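PDB 5UGR: malyl-CoA lyase/beta-methylmalyl-CoA lyase from Methylobacterium extorquens, which is a lyase of the HpcH/HpaI aldolase/citrate lyase family, built on a TIM barrel and carrying a magnesium ion. Local coordinates for residues I39-E44 with L66-K71. Numbering follows the deposited sequence.
Sequences IFLDLE and LDWGNK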
ATOM      1  N   ILE A  39     -29.077  15.748 -16.375  1.00 15.62           N
ATOM      2  CA  ILE A  39     -29.824  16.373 -15.287  1.00 16.21           C
ATOM      3  C   ILE A  39     -29.673  15.530 -14.046  1.00 15.62           C
ATOM      4  O   ILE A  39     -29.828  14.303 -14.119  1.00 17.67           O
ATOM      5  CB  ILE A  39     -31.361  16.515 -15.617  1.00 18.17           C
ATOM      6  CG1 ILE A  39     -31.522  17.520 -16.762  1.00 19.31           C
ATOM      7  CG2 ILE A  39     -32.127  16.978 -14.355  1.00 19.67           C
ATOM      8  CD1 ILE A  39     -32.966  17.714 -17.224  1.00 22.14           C
ATOM      9  N   PHE A  40     -29.377  16.168 -12.911  1.00 14.80           N
ATOM     10  CA  PHE A  40     -29.548  15.467 -11.654  1.00 14.80           C
ATOM     11  C   PHE A  40     -30.671  16.053 -10.854  1.00 15.21           C
ATOM     12  O   PHE A  40     -30.801  17.272 -10.732  1.00 16.05           O
ATOM     13  CB  PHE A  40     -28.242  15.306 -10.818  1.00 14.88           C
ATOM     14  CG  PHE A  40     -27.725  16.530 -10.118  1.00 15.29           C
ATOM     15  CD1 PHE A  40     -28.234  16.947  -8.906  1.00 15.71           C
ATOM     16  CD2 PHE A  40     -26.575  17.159 -10.588  1.00 16.25           C
ATOM     17  CE1 PHE A  40     -27.661  18.011  -8.228  1.00 16.96           C
ATOM     18  CE2 PHE A  40     -25.989  18.199  -9.918  1.00 16.34           C
ATOM     19  CZ  PHE A  40     -26.545  18.623  -8.699  1.00 15.96           C
ATOM     20  N   LEU A  41     -31.519  15.133 -10.383  1.00 15.46           N
ATOM     21  CA  LEU A  41     -32.596  15.443  -9.483  1.00 15.83           C
ATOM     22  C   LEU A  41     -32.092  15.316  -8.061  1.00 15.18           C
ATOM     23  O   LEU A  41     -31.632  14.215  -7.654  1.00 15.53           O
ATOM     24  CB  LEU A  41     -33.793  14.537  -9.770  1.00 17.07           C
ATOM     25  CG  LEU A  41     -34.262  14.493 -11.241  1.00 16.61           C
ATOM     26  CD1 LEU A  41     -35.488  13.576 -11.377  1.00 19.02           C
ATOM     27  CD2 LEU A  41     -34.562  15.925 -11.777  1.00 19.34           C
ATOM     28  N   ASP A  42     -32.126  16.421  -7.320  1.00 14.98           N
ATOM     29  CA  ASP A  42     -31.374  16.513  -6.082  1.00 16.21           C
ATOM     30  C   ASP A  42     -32.215  16.136  -4.849  1.00 15.68           C
ATOM     31  O   ASP A  42     -33.357  16.619  -4.656  1.00 17.02           O
ATOM     32  CB  ASP A  42     -30.900  17.955  -5.952  1.00 16.36           C
ATOM     33  CG  ASP A  42     -29.817  18.149  -4.888  1.00 15.16           C
ATOM     34  OD1 ASP A  42     -29.199  17.139  -4.448  1.00 15.35           O
ATOM     35  OD2 ASP A  42     -29.605  19.349  -4.518  1.00 16.04           O
ATOM     36  N   LEU A  43     -31.633  15.295  -4.001  1.00 14.49           N
ATOM     37  CA  LEU A  43     -32.187  14.977  -2.678  1.00 14.98           C
ATOM     38  C   LEU A  43     -31.362  15.532  -1.559  1.00 14.82           C
ATOM     39  O   LEU A  43     -31.741  15.422  -0.401  1.00 15.63           O
ATOM     40  CB  LEU A  43     -32.252  13.437  -2.515  1.00 15.92           C
ATOM     41  CG  LEU A  43     -33.088  12.725  -3.604  1.00 16.89           C
ATOM     42  CD1 LEU A  43     -32.436  11.476  -4.165  1.00 22.60           C
ATOM     43  CD2 LEU A  43     -34.409  12.392  -3.075  1.00 23.38           C
ATOM     44  N   GLU A  44     -30.186  16.036  -1.923  1.00 13.73           N
ATOM     45  CA  GLU A  44     -29.116  16.388  -0.975  1.00 14.07           C
ATOM     46  C   GLU A  44     -29.095  17.898  -0.703  1.00 15.30           C
ATOM     47  O   GLU A  44     -30.076  18.442  -0.161  1.00 16.62           O
ATOM     48  CB  GLU A  44     -27.769  15.737  -1.442  1.00 14.70           C
ATOM     49  CG  GLU A  44     -26.644  15.749  -0.380  1.00 15.10           C
ATOM     50  CD  GLU A  44     -25.395  16.535  -0.708  1.00 15.17           C
ATOM     51  OE1 GLU A  44     -25.422  17.277  -1.731  1.00 16.00           O
ATOM     52  OE2 GLU A  44     -24.412  16.430   0.107  1.00 15.73           O
ATOM     53  N   LEU A  66     -42.523  11.965 -16.493  1.00 26.67           N
ATOM     54  CA  LEU A  66     -42.193  13.090 -17.361  1.00 25.30           C
ATOM     55  C   LEU A  66     -41.412  12.569 -18.547  1.00 26.07           C
ATOM     56  O   LEU A  66     -40.861  11.459 -18.539  1.00 29.57           O
ATOM     57  CB  LEU A  66     -41.338  14.116 -16.593  1.00 26.33           C
ATOM     58  CG  LEU A  66     -42.072  14.841 -15.475  1.00 34.59           C
ATOM     59  CD1 LEU A  66     -41.209  15.872 -14.756  1.00 26.41           C
ATOM     60  CD2 LEU A  66     -43.388  15.482 -15.944  1.00 38.32           C
ATOM     61  N   ASP A  67     -41.363  13.372 -19.585  1.00 26.26           N
ATOM     62  CA  ASP A  67     -40.626  13.002 -20.786  1.00 24.64           C
ATOM     63  C   ASP A  67     -39.258  13.655 -20.776  1.00 26.76           C
ATOM     64  O   ASP A  67     -39.116  14.836 -21.117  1.00 25.66           O
ATOM     65  CB  ASP A  67     -41.436  13.462 -22.006  1.00 28.72           C
ATOM     66  CG  ASP A  67     -40.774  13.122 -23.341  1.00 30.58           C
ATOM     67  OD1 ASP A  67     -39.656  12.540 -23.398  1.00 27.93           O
ATOM     68  OD2 ASP A  67     -41.419  13.410 -24.368  1.00 40.21           O
ATOM     69  N   TRP A  68     -38.239  12.846 -20.480  1.00 27.12           N
ATOM     70  CA  TRP A  68     -36.885  13.339 -20.353  1.00 21.86           C
ATOM     71  C   TRP A  68     -36.100  13.176 -21.662  1.00 21.49           C
ATOM     72  O   TRP A  68     -34.859  13.443 -21.731  1.00 25.42           O
ATOM     73  CB  TRP A  68     -36.150  12.577 -19.215  1.00 22.08           C
ATOM     74  CG  TRP A  68     -36.802  12.773 -17.863  1.00 22.89           C
ATOM     75  CD1 TRP A  68     -37.602  11.880 -17.237  1.00 22.11           C
ATOM     76  CD2 TRP A  68     -36.741  13.911 -17.033  1.00 22.05           C
ATOM     77  NE1 TRP A  68     -38.052  12.389 -16.074  1.00 24.72           N
ATOM     78  CE2 TRP A  68     -37.541  13.648 -15.912  1.00 21.23           C
ATOM     79  CE3 TRP A  68     -36.104  15.142 -17.127  1.00 19.25           C
ATOM     80  CZ2 TRP A  68     -37.660  14.533 -14.849  1.00 23.57           C
ATOM     81  CZ3 TRP A  68     -36.245  16.035 -16.074  1.00 22.65           C
ATOM     82  CH2 TRP A  68     -37.042  15.726 -14.944  1.00 21.58           C
ATOM     83  N   GLY A  69     -36.741  12.710 -22.714  1.00 24.45           N
ATOM     84  CA  GLY A  69     -35.977  12.478 -23.918  1.00 26.18           C
ATOM     85  C   GLY A  69     -34.816  11.514 -23.742  1.00 22.31           C
ATOM     86  O   GLY A  69     -34.964  10.500 -23.042  1.00 22.37           O
ATOM     87  N   ASN A  70     -33.692  11.802 -24.434  1.00 24.48           N
ATOM     88  CA  ASN A  70     -32.516  11.016 -24.323  1.00 20.60           C
ATOM     89  C   ASN A  70     -31.518  11.611 -23.333  1.00 20.22           C
ATOM     90  O   ASN A  70     -30.323  11.263 -23.390  1.00 21.44           O
ATOM     91  CB  ASN A  70     -31.866  10.834 -25.689  1.00 26.34           C
ATOM     92  CG  ASN A  70     -30.789   9.765 -25.711  1.00 24.16           C
ATOM     93  OD1 ASN A  70     -29.728   9.962 -26.392  1.00 36.94           O
ATOM     94  ND2 ASN A  70     -30.970   8.679 -25.020  1.00 19.31           N
ATOM     95  N   LYS A  71     -31.985  12.487 -22.440  1.00 18.57           N
ATOM     96  CA  LYS A  71     -31.077  13.047 -21.399  1.00 21.00           C
ATOM     97  C   LYS A  71     -30.514  11.953 -20.521  1.00 18.24           C
ATOM     98  O   LYS A  71     -31.162  10.945 -20.262  1.00 20.00           O
ATOM     99  CB  LYS A  71     -31.805  14.101 -20.558  1.00 21.24           C
ATOM    100  CG  LYS A  71     -32.171  15.373 -21.364  1.00 21.37           C
ATOM    101  CD  LYS A  71     -32.963  16.237 -20.430  1.00 29.48           C
ATOM    102  CE  LYS A  71     -33.363  17.539 -21.012  1.00 32.55           C
ATOM    103  NZ  LYS A  71     -34.309  17.339 -22.120  1.00 31.68           N
TER
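Ile39 reaches with its CD1 methyl into the corner between the indole of Trp68 and the aliphatic run of Lys71. CD1 lies 3.9 Å from Trp68 CZ3 on the six-membered ring and 3.5 Å from Lys71 CD, the tighter of the two approaches, and it also brushes CE of the same lysine. The branch gets there because CG1 lies anti to the carbonyl carbon (chi1 -67°) and the chain then runs on extended to CD1. Two residues further along the strand, Leu41 adds a second methyl: its CD2 meets Trp68 CH2 at 4.0 Å, leucine and indole approaching from opposite directions. Both methyls come at the ring obliquely. Leu66 CB, from the indole's own segment, covers one face toward the rim.

The indole is also held through its five-membered ring, where Trp68 NE1, across the ring system from CZ3, donates to the carbonyl of Ala62 in helix 52-65. A type II' turn from Trp68 to Lys71, closed by Lys71 N on Trp68 O at 3.1 Å, puts tryptophan and lysine on the same isoleucine methyl. Lys71 runs extended past Ile39 as far as CE and bends at its last torsion (chi4 66°), and its NZ hydrogen-bonds to the carbonyls of Ala32 and Ser34, at the C-terminal end of helix 25-32.

This is part of a beta-alpha-beta crossover of the TIM barrel: Ile39 and Leu41 of strand 38-42 pack outward on the loop that leads from helix 52-65 into the neighbouring parallel strand 72-76. The magnesium ligand Asp45 follows the C-terminal end of strand 38-42. No hydrogen bond joins the two segments directly, so what they share is van der Waals packing, while the polar ends of Trp68 and Lys71 are satisfied by main-chain carbonyls elsewhere.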